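Local coordinates for protein putative glycosidase ph117-related (Bacteroides thetaiotaomicron, PDB 5A7V) that probably acts on beta-linked mannosides as a glycoside hydrolase family 130 enzyme, binding mannose in pockets of a beta-propeller, at residues T76-A81 and C144-I149; D133-L138 and W182-P187; Y157-T162 and A172-R177. One frame throughout, in Å; residues are numbered along the deposited sequence.

Contact 1 (T76-A81 and C144-I149); sequences TFNPAA and CEDPRI. With MAN (alpha-D-mannopyranose), chain D; MAN (alpha-D-mannopyranose), chain E; BMA (beta-D-mannopyranose), chain C.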
loop_
_atom_site.group_PDB
_atom_site.type_symbol
_atom_site.label_atom_id
_atom_site.label_comp_id
_atom_site.label_asym_id
_atom_site.label_seq_id
_atom_site.Cartn_x
_atom_site.Cartn_y
_atom_site.Cartn_z
ATOM N N THR A 76 9.458 -8.729 -7.239
ATOM C CA THR A 76 8.223 -9.082 -6.528
ATOM C C THR A 76 8.118 -8.128 -5.327
ATOM O O THR A 76 8.995 -8.127 -4.445
ATOM C CB THR A 76 8.231 -10.533 -6.026
ATOM O OG1 THR A 76 9.406 -10.815 -5.266
ATOM C CG2 THR A 76 8.136 -11.483 -7.177
ATOM N N PHE A 77 7.092 -7.277 -5.276
ATOM C CA PHE A 77 7.108 -6.129 -4.353
ATOM C C PHE A 77 5.671 -5.696 -4.052
ATOM O O PHE A 77 4.744 -6.500 -4.178
ATOM C CB PHE A 77 8.092 -5.018 -4.858
ATOM C CG PHE A 77 7.799 -4.412 -6.206
ATOM C CD1 PHE A 77 7.962 -5.148 -7.380
ATOM C CD2 PHE A 77 7.418 -3.072 -6.329
ATOM C CE1 PHE A 77 7.783 -4.557 -8.608
ATOM C CE2 PHE A 77 7.234 -2.467 -7.546
ATOM C CZ PHE A 77 7.414 -3.218 -8.708
ATOM N N ASN A 78 5.517 -4.480 -3.548
ATOM C CA ASN A 78 4.246 -3.757 -3.302
ATOM C C ASN A 78 3.015 -4.657 -3.151
ATOM O O ASN A 78 2.261 -4.826 -4.109
ATOM C CB ASN A 78 4.074 -2.701 -4.368
ATOM C CG ASN A 78 5.130 -1.601 -4.262
ATOM O OD1 ASN A 78 6.054 -1.679 -3.449
ATOM N ND2 ASN A 78 5.016 -0.630 -5.130
ATOM N N PRO A 79 2.883 -5.207 -1.937
ATOM C CA PRO A 79 1.896 -6.272 -1.700
ATOM C C PRO A 79 0.643 -5.810 -0.980
ATOM O O PRO A 79 0.669 -4.892 -0.156
ATOM C CB PRO A 79 2.666 -7.212 -0.766
ATOM C CG PRO A 79 3.461 -6.272 0.076
ATOM C CD PRO A 79 3.854 -5.162 -0.833
ATOM N N ALA A 80 -0.484 -6.484 -1.269
ATOM C CA ALA A 80 -1.670 -6.438 -0.397
ATOM C C ALA A 80 -1.561 -7.582 0.596
ATOM O O ALA A 80 -0.906 -8.592 0.319
ATOM C CB ALA A 80 -2.927 -6.621 -1.223
ATOM N N ALA A 81 -2.276 -7.468 1.714
ATOM C CA ALA A 81 -2.313 -8.521 2.701
ATOM C C ALA A 81 -3.672 -8.538 3.345
ATOM O O ALA A 81 -4.263 -7.499 3.596
ATOM C CB ALA A 81 -1.214 -8.397 3.734
ATOM N N CYS A 144 -1.552 -4.657 -13.688
ATOM C CA CYS A 144 -2.337 -4.397 -12.475
ATOM C C CYS A 144 -1.341 -4.297 -11.335
ATOM O O CYS A 144 -0.659 -5.266 -11.006
ATOM C CB CYS A 144 -3.337 -5.540 -12.245
ATOM S SG CYS A 144 -4.318 -5.932 -13.714
ATOM N N GLU A 145 -1.253 -3.107 -10.732
ATOM C CA GLU A 145 -0.165 -2.766 -9.807
ATOM C C GLU A 145 -0.669 -2.456 -8.404
ATOM O O GLU A 145 -1.807 -1.981 -8.218
ATOM C CB GLU A 145 0.581 -1.502 -10.262
ATOM C CG GLU A 145 1.032 -1.525 -11.696
ATOM C CD GLU A 145 1.610 -0.220 -12.189
ATOM O OE1 GLU A 145 1.301 0.861 -11.606
ATOM O OE2 GLU A 145 2.322 -0.233 -13.251
ATOM N N ASP A 146 0.164 -2.687 -7.410
ATOM C CA ASP A 146 0.043 -2.032 -6.106
ATOM C C ASP A 146 -1.325 -2.217 -5.420
ATOM O O ASP A 146 -2.025 -1.257 -5.081
ATOM C CB ASP A 146 0.386 -0.542 -6.182
ATOM C CG ASP A 146 1.794 -0.211 -6.695
ATOM O OD1 ASP A 146 2.607 -1.120 -6.864
ATOM O OD2 ASP A 146 2.004 1.016 -6.880
ATOM N N PRO A 147 -1.689 -3.488 -5.194
ATOM C CA PRO A 147 -3.007 -3.763 -4.589
ATOM C C PRO A 147 -3.059 -3.420 -3.118
ATOM O O PRO A 147 -2.082 -3.567 -2.385
ATOM C CB PRO A 147 -3.177 -5.284 -4.791
ATOM C CG PRO A 147 -1.742 -5.785 -4.695
ATOM C CD PRO A 147 -0.927 -4.722 -5.424
ATOM N N ARG A 148 -4.247 -3.008 -2.661
ATOM C CA ARG A 148 -4.562 -2.971 -1.243
ATOM C C ARG A 148 -5.890 -3.729 -1.081
ATOM O O ARG A 148 -6.775 -3.568 -1.924
ATOM C CB ARG A 148 -4.769 -1.572 -0.692
ATOM C CG ARG A 148 -3.478 -0.817 -0.463
ATOM C CD ARG A 148 -3.209 0.130 -1.476
ATOM N NE ARG A 148 -2.152 1.124 -1.185
ATOM C CZ ARG A 148 -1.347 1.516 -2.137
ATOM N NH1 ARG A 148 -1.389 1.008 -3.319
ATOM N NH2 ARG A 148 -0.399 2.398 -1.852
ATOM N N ILE A 149 -5.983 -4.542 -0.021
ATOM C CA ILE A 149 -7.208 -5.374 0.166
ATOM C C ILE A 149 -7.766 -5.142 1.567
ATOM O O ILE A 149 -7.043 -5.137 2.566
ATOM C CB ILE A 149 -6.936 -6.867 -0.047
ATOM C CG1 ILE A 149 -6.591 -7.112 -1.528
ATOM C CG2 ILE A 149 -8.137 -7.720 0.367
ATOM C CD1 ILE A 149 -6.040 -8.479 -1.893
HETATM C C1 MAN D . 5.406 4.855 -11.716
HETATM C C2 MAN D . 5.606 4.002 -10.537
HETATM C C3 MAN D . 5.649 2.598 -11.097
HETATM C C4 MAN D . 4.457 2.229 -11.971
HETATM C C5 MAN D . 4.154 3.318 -12.984
HETATM C C6 MAN D . 2.742 3.239 -13.524
HETATM O O1 MAN D . 6.474 5.014 -12.571
HETATM O O2 MAN D . 4.517 4.044 -9.622
HETATM O O3 MAN D . 5.727 1.593 -10.076
HETATM O O4 MAN D . 4.735 1.011 -12.685
HETATM O O5 MAN D . 4.259 4.610 -12.420
HETATM O O6 MAN D . 1.745 3.327 -12.499
HETATM C C1 MAN E . 5.091 5.247 -6.775
HETATM C C2 MAN E . 4.388 4.124 -5.982
HETATM C C3 MAN E . 4.887 2.689 -6.236
HETATM C C4 MAN E . 6.425 2.635 -6.300
HETATM C C5 MAN E . 7.080 4.017 -6.125
HETATM C C6 MAN E . 8.608 3.981 -6.356
HETATM O O1 MAN E . 4.989 6.606 -6.080
HETATM O O2 MAN E . 3.002 4.218 -6.337
HETATM O O3 MAN E . 4.405 2.149 -7.451
HETATM O O4 MAN E . 6.826 1.709 -5.311
HETATM O O5 MAN E . 6.456 4.906 -7.103
HETATM O O6 MAN E . 8.876 3.595 -7.711
HETATM C C1 BMA C . 5.541 4.841 -11.600
HETATM C C2 BMA C . 5.784 3.708 -10.597
HETATM C C3 BMA C . 5.707 2.385 -11.324
HETATM C C4 BMA C . 4.398 2.278 -12.081
HETATM C C5 BMA C . 4.103 3.548 -12.888
HETATM C C6 BMA C . 2.724 3.537 -13.521
HETATM O O1 BMA C . 5.636 6.158 -11.082
HETATM O O2 BMA C . 4.773 3.711 -9.579
HETATM O O3 BMA C . 5.891 1.224 -10.428
HETATM O O4 BMA C . 4.506 1.146 -12.959
HETATM O O5 BMA C . 4.201 4.755 -12.097
HETATM O O6 BMA C . 1.671 3.397 -12.562
HETATM O O HOH W 1 -3.537 -4.413 1.630
#
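Asp146 OD1 is gripped by two groups. Asn78 ND2 donates to it at 3.0 Å, with an N-H...O angle of 164°, and Arg93 NH1 adds a salt bridge. The asparagine N-H comes down from above the carboxylate plane, while OD1 lies in the plane of the Asn78 amide. The two side chains run side by side in the same direction; each has its CG anti to the carbonyl carbon. Their flat ends are turned 61° apart. Asn78 ND2 also donates to O4 of a bound alpha-mannose at 3.0 Å. Asp146 OD2 lies 2.7 Å from O3 of the same sugar. The amide and the carboxylate thus meet neighbouring hydroxyls of one ring and brace each other. Glu145 faces a second mannose, present as either anomer, with OE1 near its O6 and OE2 near its O4.

Behind the sugars the Ala80 methyl points at 144-149. It lies 3.4 Å from Pro147 O and packs on Ile149 CD1, 3.7 Å away. The Pro147 ring also touches this methyl through CG. A water accepts from Ile149 N at 3.0 Å and, weakly, from Ala81 N, linking the two backbones. Arg148 NH1 donates to Asp146 O at 2.9 Å, and its NE and NH2 go to Gly274 O and Cys273 O, so the backbone beside Asp146 is tied to strand 270-280.

Segments 76-81 and 144-149 run nearly parallel, at 21°, and no direct backbone hydrogen bond joins them. They belong to different antiparallel sheets, each on a terminal strand of its four-stranded sheet. This is characteristic of inner strands of adjacent blades in the five-bladed beta-propeller of family 130, lining the central mannose-binding pocket.

Contact 2 (D133-L138 and W182-P187); sequences DTQKKL and WTKHGP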
loop_
_atom_site.group_PDB
_atom_site.type_symbol
_atom_site.label_atom_id
_atom_site.label_comp_id
_atom_site.label_asym_id
_atom_site.label_seq_id
_atom_site.Cartn_x
_atom_site.Cartn_y
_atom_site.Cartn_z
ATOM N N ASP A 133 -10.814 -8.557 -21.483
ATOM C CA ASP A 133 -11.893 -8.209 -20.597
ATOM C C ASP A 133 -12.262 -6.728 -20.782
ATOM O O ASP A 133 -11.731 -6.036 -21.679
ATOM C CB ASP A 133 -11.532 -8.629 -19.145
ATOM C CG ASP A 133 -10.347 -7.861 -18.547
ATOM O OD1 ASP A 133 -10.116 -6.717 -18.968
ATOM O OD2 ASP A 133 -9.723 -8.464 -17.651
ATOM N N THR A 134 -13.212 -6.262 -19.976
ATOM C CA THR A 134 -13.734 -4.912 -20.085
ATOM C C THR A 134 -12.646 -3.834 -19.861
ATOM O O THR A 134 -12.836 -2.680 -20.235
ATOM C CB THR A 134 -14.839 -4.679 -19.047
ATOM O OG1 THR A 134 -14.308 -4.993 -17.758
ATOM C CG2 THR A 134 -16.073 -5.472 -19.329
ATOM N N GLN A 135 -11.539 -4.207 -19.203
ATOM C CA GLN A 135 -10.490 -3.238 -18.809
ATOM C C GLN A 135 -9.281 -3.260 -19.732
ATOM O O GLN A 135 -8.276 -2.592 -19.396
ATOM C CB GLN A 135 -10.064 -3.484 -17.353
ATOM C CG GLN A 135 -11.238 -3.470 -16.387
ATOM C CD GLN A 135 -12.115 -2.218 -16.495
ATOM O OE1 GLN A 135 -11.643 -1.074 -16.443
ATOM N NE2 GLN A 135 -13.415 -2.443 -16.676
ATOM N N LYS A 136 -9.319 -3.936 -20.866
ATOM C CA LYS A 136 -8.104 -4.141 -21.635
ATOM C C LYS A 136 -7.495 -2.832 -22.127
ATOM O O LYS A 136 -6.256 -2.719 -22.140
ATOM C CB LYS A 136 -8.339 -5.144 -22.780
ATOM C CG LYS A 136 -9.261 -4.710 -23.864
ATOM C CD LYS A 136 -9.238 -5.744 -25.022
ATOM C CE LYS A 136 -9.932 -5.253 -26.269
ATOM N NZ LYS A 136 -9.432 -5.945 -27.506
ATOM N N LYS A 137 -8.278 -1.817 -22.463
ATOM C CA LYS A 137 -7.680 -0.554 -22.947
ATOM C C LYS A 137 -6.954 0.207 -21.825
ATOM O O LYS A 137 -6.055 1.044 -22.060
ATOM C CB LYS A 137 -8.727 0.352 -23.546
ATOM C CG LYS A 137 -9.304 -0.183 -24.861
ATOM C CD LYS A 137 -10.177 0.852 -25.542
ATOM C CE LYS A 137 -10.708 0.315 -26.880
ATOM N NZ LYS A 137 -11.644 1.257 -27.542
ATOM N N LEU A 138 -7.312 -0.103 -20.583
ATOM C CA LEU A 138 -6.759 0.588 -19.415
ATOM C C LEU A 138 -5.608 -0.174 -18.731
ATOM O O LEU A 138 -4.858 0.448 -17.961
ATOM C CB LEU A 138 -7.888 0.842 -18.376
ATOM C CG LEU A 138 -9.141 1.498 -18.946
ATOM C CD1 LEU A 138 -10.156 1.735 -17.841
ATOM C CD2 LEU A 138 -8.856 2.823 -19.646
ATOM N N TRP A 182 -11.843 -12.882 -9.358
ATOM C CA TRP A 182 -11.975 -11.436 -9.210
ATOM C C TRP A 182 -12.858 -10.847 -10.308
ATOM O O TRP A 182 -12.667 -11.127 -11.502
ATOM C CB TRP A 182 -10.586 -10.754 -9.251
ATOM C CG TRP A 182 -9.747 -11.048 -8.079
ATOM C CD1 TRP A 182 -8.783 -12.004 -7.987
ATOM C CD2 TRP A 182 -9.756 -10.362 -6.831
ATOM N NE1 TRP A 182 -8.197 -11.980 -6.730
ATOM C CE2 TRP A 182 -8.774 -10.967 -6.009
ATOM C CE3 TRP A 182 -10.500 -9.293 -6.319
ATOM C CZ2 TRP A 182 -8.534 -10.542 -4.699
ATOM C CZ3 TRP A 182 -10.282 -8.880 -5.041
ATOM C CH2 TRP A 182 -9.318 -9.522 -4.216
ATOM N N THR A 183 -13.753 -9.943 -9.911
ATOM C CA THR A 183 -14.525 -9.144 -10.882
ATOM C C THR A 183 -13.942 -7.723 -10.900
ATOM O O THR A 183 -13.845 -7.104 -9.830
ATOM C CB THR A 183 -16.022 -9.135 -10.558
ATOM O OG1 THR A 183 -16.508 -10.472 -10.559
ATOM C CG2 THR A 183 -16.756 -8.238 -11.535
ATOM N N LYS A 184 -13.570 -7.267 -12.108
ATOM C CA LYS A 184 -13.004 -5.925 -12.337
ATOM C C LYS A 184 -14.163 -4.957 -12.549
ATOM O O LYS A 184 -14.995 -5.152 -13.433
ATOM C CB LYS A 184 -12.064 -5.911 -13.549
ATOM C CG LYS A 184 -10.826 -6.765 -13.321
ATOM C CD LYS A 184 -9.932 -6.756 -14.566
ATOM C CE LYS A 184 -8.783 -7.718 -14.410
ATOM N NZ LYS A 184 -7.934 -7.706 -15.640
ATOM N N HIS A 185 -14.207 -3.916 -11.722
ATOM C CA HIS A 185 -15.256 -2.896 -11.820
ATOM C C HIS A 185 -14.822 -1.622 -12.520
ATOM O O HIS A 185 -15.648 -0.747 -12.786
ATOM C CB HIS A 185 -15.888 -2.598 -10.470
ATOM C CG HIS A 185 -16.728 -3.718 -9.969
ATOM N ND1 HIS A 185 -18.083 -3.736 -10.171
ATOM C CD2 HIS A 185 -16.420 -4.859 -9.315
ATOM C CE1 HIS A 185 -18.578 -4.844 -9.667
ATOM N NE2 HIS A 185 -17.601 -5.528 -9.114
ATOM N N GLY A 186 -13.549 -1.518 -12.849
ATOM C CA GLY A 186 -13.012 -0.342 -13.529
ATOM C C GLY A 186 -12.582 0.784 -12.580
ATOM O O GLY A 186 -12.586 0.631 -11.353
ATOM N N PRO A 187 -12.195 1.917 -13.174
ATOM C CA PRO A 187 -11.732 3.065 -12.381
ATOM C C PRO A 187 -12.690 3.458 -11.263
ATOM O O PRO A 187 -13.924 3.582 -11.477
ATOM C CB PRO A 187 -11.554 4.157 -13.442
ATOM C CG PRO A 187 -11.245 3.408 -14.710
ATOM C CD PRO A 187 -12.110 2.163 -14.634
HETATM O O HOH W 2 -16.098 -5.505 -16.030
#
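The amide of Gln135 has Gly186 over one face, with Gly186 N and CA lying over that face, CA displaced toward OE1. From the same side Gly186 CA comes within 3.3 Å of Gln135 OE1, which also meets Pro187 CD. NE2 donates at 2.9 Å to Thr134 OG1, which is tilted a little from the amide plane. OE1 accepts from Gln163 NE2. Both ends of the amide are therefore held, which fixes its rotation. A bend in the chain at chi2, -53°, carries the group across the glycine.

The second flat group is the Asp133 carboxylate. Lys184 NZ reaches its edge, on the syn lone pair of OD2, in a salt bridge of 2.8 Å. The backbone N of Gln135 comes to Asp133 OD1 from above the plane, at 2.9 Å. That bond makes an Asx turn. It lies within a type I beta turn from Asp133 to Lys136, and Gln135 is the N-cap residue of the short helix 136-139. The turn and helix precede strand 143-151, at one border of a four-stranded antiparallel sheet. Segment 182-187 carries the strand at the other border.

Lys184 is extended beyond CG and slides past Gln135 in the opposite direction, then crosses Asp133 at about a right angle. Its CB lies 3.8 Å from Gln135 CG. At the tip NZ also forms a salt bridge with Glu139 OE1 and a hydrogen bond to Tyr129 O, and the ammonium group makes a cation-pi contact with Phe128. A water beside Thr134 OG1 donates to Lys184 O at 2.8 Å. Farther along, Leu138 CD1 meets Pro187 CG at 3.7 Å, the two side chains crossing at about a right angle.

Contact 3 (Y157-T162 and A172-R177); sequences YVMTYT and AIATSR. With SO4 (sulfate ion), chain H.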
loop_
_atom_site.group_PDB
_atom_site.type_symbol
_atom_site.label_atom_id
_atom_site.label_comp_id
_atom_site.label_asym_id
_atom_site.label_seq_id
_atom_site.Cartn_x
_atom_site.Cartn_y
_atom_site.Cartn_z
ATOM N N TYR A 157 -14.196 -9.280 -0.261
ATOM C CA TYR A 157 -12.896 -8.608 -0.393
ATOM C C TYR A 157 -12.992 -7.556 -1.472
ATOM O O TYR A 157 -13.453 -7.802 -2.607
ATOM C CB TYR A 157 -11.810 -9.637 -0.711
ATOM C CG TYR A 157 -11.589 -10.632 0.388
ATOM C CD1 TYR A 157 -10.752 -10.355 1.471
ATOM C CD2 TYR A 157 -12.194 -11.899 0.364
ATOM C CE1 TYR A 157 -10.515 -11.266 2.485
ATOM C CE2 TYR A 157 -11.986 -12.795 1.412
ATOM C CZ TYR A 157 -11.155 -12.482 2.470
ATOM O OH TYR A 157 -10.981 -13.416 3.491
ATOM N N VAL A 158 -12.447 -6.370 -1.127
ATOM C CA VAL A 158 -12.426 -5.224 -1.989
ATOM C C VAL A 158 -10.942 -4.829 -2.188
ATOM O O VAL A 158 -10.250 -4.504 -1.209
ATOM C CB VAL A 158 -13.221 -4.035 -1.428
ATOM C CG1 VAL A 158 -13.236 -2.857 -2.393
ATOM C CG2 VAL A 158 -14.651 -4.472 -1.133
ATOM N N MET A 159 -10.509 -4.893 -3.456
ATOM C CA MET A 159 -9.115 -4.566 -3.866
ATOM C C MET A 159 -9.117 -3.234 -4.576
ATOM O O MET A 159 -9.854 -3.038 -5.565
ATOM C CB MET A 159 -8.577 -5.575 -4.877
ATOM C CG MET A 159 -7.151 -5.292 -5.359
ATOM S SD MET A 159 -6.659 -6.107 -6.872
ATOM C CE MET A 159 -6.676 -7.808 -6.314
ATOM N N THR A 160 -8.256 -2.321 -4.109
ATOM C CA THR A 160 -7.926 -1.135 -4.884
ATOM C C THR A 160 -6.535 -1.411 -5.553
ATOM O O THR A 160 -5.683 -2.087 -4.973
ATOM C CB THR A 160 -7.823 0.102 -4.009
ATOM O OG1 THR A 160 -6.745 -0.051 -3.086
ATOM C CG2 THR A 160 -9.128 0.374 -3.222
ATOM N N TYR A 161 -6.385 -0.981 -6.774
ATOM C CA TYR A 161 -5.107 -1.211 -7.507
ATOM C C TYR A 161 -4.980 -0.200 -8.628
ATOM O O TYR A 161 -5.908 0.567 -8.898
ATOM C CB TYR A 161 -5.076 -2.655 -8.032
ATOM C CG TYR A 161 -6.007 -2.943 -9.200
ATOM C CD1 TYR A 161 -7.390 -3.185 -8.978
ATOM C CD2 TYR A 161 -5.531 -3.020 -10.453
ATOM C CE1 TYR A 161 -8.243 -3.420 -10.010
ATOM C CE2 TYR A 161 -6.358 -3.261 -11.545
ATOM C CZ TYR A 161 -7.762 -3.494 -11.321
ATOM O OH TYR A 161 -8.588 -3.827 -12.395
ATOM N N THR A 162 -3.778 -0.145 -9.243
ATOM C CA THR A 162 -3.560 0.720 -10.376
ATOM C C THR A 162 -3.651 -0.030 -11.708
ATOM O O THR A 162 -2.978 -1.070 -11.881
ATOM C CB THR A 162 -2.138 1.337 -10.319
ATOM O OG1 THR A 162 -1.925 1.853 -9.008
ATOM C CG2 THR A 162 -2.027 2.450 -11.329
ATOM N N ALA A 172 -8.354 1.755 -9.554
ATOM C CA ALA A 172 -9.486 0.884 -9.915
ATOM C C ALA A 172 -9.827 -0.064 -8.801
ATOM O O ALA A 172 -9.112 -0.227 -7.836
ATOM C CB ALA A 172 -9.173 0.129 -11.198
ATOM N N ILE A 173 -11.001 -0.723 -8.944
ATOM C CA ILE A 173 -11.569 -1.599 -7.903
ATOM C C ILE A 173 -11.846 -2.984 -8.497
ATOM O O ILE A 173 -12.379 -3.088 -9.633
ATOM C CB ILE A 173 -12.883 -1.034 -7.300
ATOM C CG1 ILE A 173 -12.782 0.432 -6.885
ATOM C CG2 ILE A 173 -13.357 -1.917 -6.168
ATOM C CD1 ILE A 173 -11.804 0.703 -5.731
ATOM N N ALA A 174 -11.512 -3.997 -7.736
ATOM C CA ALA A 174 -11.954 -5.383 -8.056
ATOM C C ALA A 174 -12.455 -6.010 -6.771
ATOM O O ALA A 174 -12.057 -5.646 -5.674
ATOM C CB ALA A 174 -10.793 -6.201 -8.630
ATOM N N THR A 175 -13.403 -6.965 -6.932
ATOM C CA THR A 175 -13.971 -7.632 -5.776
ATOM C C THR A 175 -13.967 -9.146 -5.926
ATOM O O THR A 175 -13.933 -9.675 -7.058
ATOM C CB THR A 175 -15.420 -7.168 -5.472
ATOM O OG1 THR A 175 -16.279 -7.516 -6.548
ATOM C CG2 THR A 175 -15.484 -5.646 -5.251
ATOM N N SER A 176 -13.979 -9.822 -4.796
ATOM C CA SER A 176 -13.923 -11.307 -4.762
ATOM C C SER A 176 -14.408 -11.811 -3.417
ATOM O O SER A 176 -14.252 -11.117 -2.409
ATOM C CB SER A 176 -12.471 -11.786 -4.996
ATOM O OG SER A 176 -12.343 -13.199 -4.874
ATOM N N ARG A 177 -14.948 -13.033 -3.388
ATOM C CA ARG A 177 -15.226 -13.689 -2.109
ATOM C C ARG A 177 -14.102 -14.644 -1.665
ATOM O O ARG A 177 -14.013 -14.999 -0.491
ATOM C CB ARG A 177 -16.579 -14.435 -2.149
ATOM C CG ARG A 177 -17.726 -13.456 -2.369
ATOM C CD ARG A 177 -19.045 -14.038 -1.987
ATOM N NE ARG A 177 -19.110 -14.247 -0.555
ATOM C CZ ARG A 177 -19.404 -13.321 0.353
ATOM N NH1 ARG A 177 -19.710 -12.057 0.020
ATOM N NH2 ARG A 177 -19.378 -13.687 1.608
HETATM S S SO4 H . -17.962 -17.283 1.045
HETATM O O1 SO4 H . -18.484 -18.495 1.732
HETATM O O2 SO4 H . -18.872 -16.980 -0.087
HETATM O O3 SO4 H . -16.606 -17.508 0.476
HETATM O O4 SO4 H . -17.913 -16.146 1.999
HETATM O O HOH W 3 -11.163 -2.862 -12.124
#
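Tyr161 leans across its neighbouring strand and covers Ala172. Its CB starts beside Glu145 O. CG sits between the backbone N and the carbonyl carbon, chi1 72°, which swings the ring over segment 172-177. CD1 lies 3.6 Å from Ala172 O. CE1 touches Ala172 CB and, obliquely at 4.0 Å, Ala174 CB. The Ala172 methyl stands over one face of the ring, 4.2 Å from its centroid, in a CH-pi contact displaced toward the rim. CD2 meets Cys144 CB. At the tip OH accepts from a water at 2.8 Å, and the same water donates to Ile173 O. The hydroxyl is also hydrogen-bonded to Glu139 OE2.

The two backbones form an antiparallel ladder. Tyr157, Met159 and Tyr161 make hydrogen-bonded pairs with Ser176, Ala174 and Ala172. The bond from Met159 N to Ala174 O is short and nearly straight, 2.8 Å and 169°. On the face of Val158 and Thr160, Val158 CG1 packs on Ile173 CG2 at 3.9 Å, and Thr160 CG2 lies alongside Ile173 CD1. At the far end the Tyr157 ring turns its edge to carbonyls, with CE2 3.5 Å from Arg177 O. Its OH goes to Leu83 O and His84 ND1. Arg177 holds a sulfate, probably from the crystallisation liquor, edge-on through NE and NH2, with NE 2.8 Å from O2.

The pair is a beta hairpin formed by the two middle strands of an antiparallel four-stranded sheet. Strand 143-151 flanks 157-164, and strand 183-187 flanks 169-176. Val158 and Thr160 rest on Ile207 of strand 205-212, in the next sheet, while Trp182 covers Met159 and Ser176 on the other face.

Overall arrangement
The three contacts run outward from the mannose pocket through one four-stranded sheet. Contact 1 joins its inner strand to another sheet at the sugars, contact 3 is its middle hairpin, and contact 2 packs a short helical turn on its outer strand. The centres of contacts 1 and 3 lie about 11 Å apart, as do those of 2 and 3; contacts 1 and 2 are about 17 Å apart. Backbone bonds probably link them in turn: Arg148 N to Thr160 O, 2.9 Å, and His185 N to Ile173 O, 2.9 Å. Contact 3 is nested in the chain loop that contact 2 closes. The side chain of Leu138 in contact 2 is about 11 Å from the bound beta-mannose.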